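Local coordinates for putative immunoglobulin-blocking virulence protein (Mycoplasma mycoides subsp. capri, PDB 7ADK) that is a putative mycoplasma virulence factor that probably binds host immunoglobulins and blocks their action, at residues R345-N348 with S349-V353; N581-P584 with F585-G588. All coordinates share one frame; numbering follows the deposited sequence.

Both contacts are local, each lying within one continuous run of chain. Contact 1 (345-348 with 349-353) lies on helix 339-351 and the residues after it and is partly buried, whereas contact 2 (581-584 with 585-588) is a buried loop between helix 567-579 and strand 608-610. Charge dominates the first, with arginines and carboxylates beside a tyrosine; across the second the bonds are amide and backbone ones, and Glu583 pairs with Arg580 just before it. Their centres are 16 Å apart, their nearest atoms about 5 Å. Tyr167 joins them: its hydroxyl bonds to Asp347, its carbonyl accepts from Asn582, whose ND2 also bonds Asp597, and Pro584 packs on it.

Contact 1: residues R345-N348 with S349-V353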
loop_
_atom_site.group_PDB
_atom_site.type_symbol
_atom_site.label_atom_id
_atom_site.label_comp_id
_atom_site.label_asym_id
_atom_site.label_seq_id
_atom_site.Cartn_x
_atom_site.Cartn_y
_atom_site.Cartn_z
ATOM N N ARG A 345 13.708 -19.555 30.415
ATOM C CA ARG A 345 13.277 -20.661 31.285
ATOM C C ARG A 345 12.660 -20.135 32.570
ATOM O O ARG A 345 11.560 -20.536 32.930
ATOM C CB ARG A 345 14.451 -21.601 31.584
ATOM C CG ARG A 345 13.951 -22.971 32.068
ATOM C CD ARG A 345 15.080 -23.907 32.511
ATOM N NE ARG A 345 16.128 -24.040 31.482
ATOM C CZ ARG A 345 17.336 -23.513 31.507
ATOM N NH1 ARG A 345 17.839 -22.931 32.546
ATOM N NH2 ARG A 345 18.105 -23.575 30.471
ATOM N N ARG A 346 13.349 -19.226 33.261
ATOM C CA ARG A 346 12.854 -18.590 34.481
ATOM C C ARG A 346 11.539 -17.872 34.222
ATOM O O ARG A 346 10.596 -18.089 34.968
ATOM C CB ARG A 346 13.966 -17.697 35.042
ATOM C CG ARG A 346 13.717 -17.146 36.456
ATOM C CD ARG A 346 12.706 -16.000 36.557
ATOM N NE ARG A 346 12.992 -14.939 35.584
ATOM C CZ ARG A 346 13.945 -14.048 35.637
ATOM N NH1 ARG A 346 14.716 -13.864 36.657
ATOM N NH2 ARG A 346 14.130 -13.296 34.612
ATOM N N ASP A 347 11.417 -17.124 33.130
ATOM C CA ASP A 347 10.170 -16.427 32.801
ATOM C C ASP A 347 8.996 -17.363 32.446
ATOM O O ASP A 347 7.905 -17.213 32.996
ATOM C CB ASP A 347 10.395 -15.347 31.718
ATOM C CG ASP A 347 11.202 -14.102 32.138
ATOM O OD1 ASP A 347 11.984 -14.158 33.105
ATOM O OD2 ASP A 347 11.035 -13.023 31.522
ATOM N N ASN A 348 9.182 -18.370 31.591
ATOM C CA ASN A 348 8.125 -19.328 31.246
ATOM C C ASN A 348 7.679 -20.210 32.422
ATOM O O ASN A 348 6.528 -20.643 32.468
ATOM C CB ASN A 348 8.574 -20.190 30.062
ATOM C CG ASN A 348 8.610 -19.460 28.737
ATOM O OD1 ASN A 348 7.706 -18.749 28.345
ATOM N ND2 ASN A 348 9.654 -19.619 27.985
ATOM N N SER A 349 8.566 -20.475 33.375
ATOM C CA SER A 349 8.306 -21.367 34.512
ATOM C C SER A 349 7.738 -20.682 35.753
ATOM O O SER A 349 7.196 -21.379 36.610
ATOM C CB SER A 349 9.557 -22.163 34.861
ATOM O OG SER A 349 10.595 -21.317 35.283
ATOM N N GLU A 350 7.837 -19.354 35.875
ATOM C CA GLU A 350 7.356 -18.633 37.063
ATOM C C GLU A 350 6.676 -17.277 36.826
ATOM O O GLU A 350 5.899 -16.875 37.690
ATOM C CB GLU A 350 8.489 -18.519 38.098
ATOM C CG GLU A 350 9.292 -17.214 38.020
ATOM C CD GLU A 350 10.535 -17.206 38.918
ATOM O OE1 GLU A 350 11.164 -18.265 39.137
ATOM O OE2 GLU A 350 10.886 -16.112 39.419
ATOM N N TYR A 351 6.915 -16.561 35.721
ATOM C CA TYR A 351 6.160 -15.328 35.444
ATOM C C TYR A 351 4.840 -15.620 34.750
ATOM O O TYR A 351 3.828 -15.023 35.100
ATOM C CB TYR A 351 6.957 -14.285 34.658
ATOM C CG TYR A 351 7.922 -13.484 35.504
ATOM C CD1 TYR A 351 7.447 -12.680 36.554
ATOM C CD2 TYR A 351 9.291 -13.505 35.224
ATOM C CE1 TYR A 351 8.337 -11.949 37.352
ATOM C CE2 TYR A 351 10.192 -12.793 36.025
ATOM C CZ TYR A 351 9.715 -12.031 37.100
ATOM O OH TYR A 351 10.595 -11.384 37.893
ATOM N N ARG A 352 4.806 -16.560 33.811
ATOM C CA ARG A 352 3.570 -16.919 33.105
ATOM C C ARG A 352 2.544 -17.547 34.045
ATOM O O ARG A 352 2.872 -18.431 34.829
ATOM C CB ARG A 352 3.871 -17.839 31.922
ATOM C CG ARG A 352 4.801 -17.134 30.950
ATOM C CD ARG A 352 5.042 -17.928 29.679
ATOM N NE ARG A 352 3.940 -17.789 28.729
ATOM C CZ ARG A 352 4.063 -17.659 27.426
ATOM N NH1 ARG A 352 5.167 -17.899 26.784
ATOM N NH2 ARG A 352 3.057 -17.242 26.743
ATOM N N VAL A 353 1.282 -17.151 33.925
ATOM C CA VAL A 353 0.161 -18.014 34.308
ATOM C C VAL A 353 -0.065 -19.001 33.160
ATOM O O VAL A 353 0.213 -18.669 32.010
ATOM C CB VAL A 353 -1.070 -17.187 34.710
ATOM C CG1 VAL A 353 -1.769 -16.506 33.556
ATOM C CG2 VAL A 353 -2.090 -18.044 35.440
#
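The Tyr351 ring presents its CD2-CE2 edge to the carboxylate of Asp347 one helical turn earlier, Asp347 OD1 lying near the ring plane and 3.5 Å from Tyr351 CD2, with the two planes almost perpendicular. Tyr351 CE2 also sits over one face of the Arg346 guanidinium, 3.6 Å from Arg346 NE. The Arg346 chain, bent at chi2 and chi3, folds back so that NE and NH2 both donate, side-on, to Asp347 OD1, each at 2.8 Å; this salt bridge between sequence neighbours holds both groups beside the CD2-CE2 edge of the tyrosine. Asp347 OD2 has other partners, Tyr167 OH and Trp527 NE1. Glu350 lays its carboxyl end against the aliphatic part of Arg346, Glu350 CD 3.4 Å from Arg346 CD, but its charge pairs with Lys165.

Further along, Asn348 and Arg352 run alongside each other with amide and guanidinium nearly coplanar. Arg352 NH1 donates to Asn348 OD1 at 3.1 Å, an almost straight bond (178°), while the charge of Arg352 is paired through NH2 with Asp532.

Asp347 O accepts from Tyr351 N at 3.0 Å and, as a wider pi-type bond, from Arg352 N. Two residues earlier, Arg345 O is shared by Ser349 N and Ser349 OG, which approach from opposite faces of its carbonyl plane; chi1 of 63° swings the hydroxyl back over the preceding turn.

Around this part of helix 339-351, Tyr351 stacks on Trp527 and meets Tyr167, whose ring also makes a cation-pi contact with Arg346. Val353 packs against Gln475 and Gln476 of strand 473-481, bringing the chain up to the mixed sheet.

Contact 2: residues N581-P584 with F585-G588; sequences NNEP and FFQG
Gln587 NE2 donates to the backbone O of Asn581 at 2.9 Å, in a nearly straight bond (168°) that lies in both the carbonyl and the amide planes. The Gln587 side chain thus reaches back across two overlapping beta turns, 583-586 with helix-like (type III) angles and 584-587 of type I. Each turn has a weak bond: Phe586 N to Glu583 O at 3.4 Å and Gln587 N to Pro584 O at 3.3 Å. Gln587 CG stands beside its own backbone N (chi1 -68°) and the chain then runs out extended, carrying the amide to Asn581.

Pro584, at the second position of the first turn, also rests on Tyr167 and Thr530. Glu583 and Phe586 point the same way, the carboxylate set steeply to the ring with Glu583 OE1 at the ring edge, 3.5 Å from Phe586 CE2. The other carboxylate oxygen, OE2, forms a salt bridge with Arg580. Phe586 further packs on Met575 and Val576 of helix 567-579, joining this buried loop to the helix before it, while Phe585 packs at a steep angle (about 60°) against Tyr517 and Phe551. Between the two phenylalanines, Phe585 CD1 lies 3.9 Å above the Phe586 ring plane, near the margin of the ring rather than its centre.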
loop_
_atom_site.group_PDB
_atom_site.type_symbol
_atom_site.label_atom_id
_atom_site.label_comp_id
_atom_site.label_asym_id
_atom_site.label_seq_id
_atom_site.Cartn_x
_atom_site.Cartn_y
_atom_site.Cartn_z
ATOM N N ASN A 581 13.789 -0.587 33.259
ATOM C CA ASN A 581 14.570 -0.807 32.045
ATOM C C ASN A 581 15.224 -2.195 31.974
ATOM O O ASN A 581 15.472 -2.689 30.882
ATOM C CB ASN A 581 15.614 0.308 31.937
ATOM C CG ASN A 581 16.543 0.173 30.748
ATOM O OD1 ASN A 581 16.260 0.589 29.644
ATOM N ND2 ASN A 581 17.709 -0.381 30.940
ATOM N N ASN A 582 15.556 -2.846 33.084
ATOM C CA ASN A 582 16.200 -4.157 33.010
ATOM C C ASN A 582 15.261 -5.273 32.508
ATOM O O ASN A 582 15.733 -6.348 32.158
ATOM C CB ASN A 582 16.892 -4.463 34.344
ATOM C CG ASN A 582 15.950 -4.841 35.452
ATOM O OD1 ASN A 582 14.926 -4.216 35.671
ATOM N ND2 ASN A 582 16.269 -5.879 36.165
ATOM N N GLU A 583 13.955 -5.033 32.425
ATOM C CA GLU A 583 12.966 -5.950 31.855
ATOM C C GLU A 583 12.945 -5.902 30.316
ATOM O O GLU A 583 13.026 -4.814 29.752
ATOM C CB GLU A 583 11.549 -5.599 32.319
ATOM C CG GLU A 583 11.344 -5.479 33.831
ATOM C CD GLU A 583 9.918 -5.036 34.194
ATOM O OE1 GLU A 583 8.968 -5.396 33.461
ATOM O OE2 GLU A 583 9.725 -4.363 35.224
ATOM N N PRO A 584 12.729 -7.024 29.604
ATOM C CA PRO A 584 12.791 -7.054 28.141
ATOM C C PRO A 584 11.784 -6.177 27.388
ATOM O O PRO A 584 12.091 -5.675 26.315
ATOM C CB PRO A 584 12.566 -8.508 27.765
ATOM C CG PRO A 584 12.960 -9.301 28.997
ATOM C CD PRO A 584 12.602 -8.368 30.141
ATOM N N PHE A 585 10.571 -5.978 27.905
ATOM C CA PHE A 585 9.537 -5.196 27.203
ATOM C C PHE A 585 9.903 -3.715 27.108
ATOM O O PHE A 585 9.684 -3.060 26.091
ATOM C CB PHE A 585 8.172 -5.363 27.885
ATOM C CG PHE A 585 7.039 -4.669 27.150
ATOM C CD1 PHE A 585 6.661 -3.358 27.486
ATOM C CD2 PHE A 585 6.398 -5.317 26.081
ATOM C CE1 PHE A 585 5.652 -2.711 26.767
ATOM C CE2 PHE A 585 5.389 -4.665 25.366
ATOM C CZ PHE A 585 5.013 -3.362 25.709
ATOM N N PHE A 586 10.495 -3.159 28.161
ATOM C CA PHE A 586 10.896 -1.751 28.221
ATOM C C PHE A 586 12.186 -1.437 27.451
ATOM O O PHE A 586 12.611 -0.287 27.405
ATOM C CB PHE A 586 10.928 -1.288 29.680
ATOM C CG PHE A 586 9.566 -1.367 30.322
ATOM C CD1 PHE A 586 8.509 -0.589 29.837
ATOM C CD2 PHE A 586 9.312 -2.307 31.322
ATOM C CE1 PHE A 586 7.220 -0.721 30.371
ATOM C CE2 PHE A 586 8.024 -2.462 31.840
ATOM C CZ PHE A 586 6.973 -1.666 31.375
ATOM N N GLN A 587 12.779 -2.432 26.794
ATOM C CA GLN A 587 13.986 -2.277 25.987
ATOM C C GLN A 587 13.718 -1.993 24.508
ATOM O O GLN A 587 14.642 -1.732 23.749
ATOM C CB GLN A 587 14.880 -3.503 26.166
ATOM C CG GLN A 587 15.443 -3.533 27.591
ATOM C CD GLN A 587 15.931 -4.895 28.034
ATOM O OE1 GLN A 587 16.163 -5.809 27.265
ATOM N NE2 GLN A 587 16.133 -5.070 29.310
ATOM N N GLY A 588 12.474 -2.022 24.049
ATOM C CA GLY A 588 12.168 -1.911 22.625
ATOM C C GLY A 588 12.650 -3.111 21.803
ATOM O O GLY A 588 12.891 -4.187 22.338
#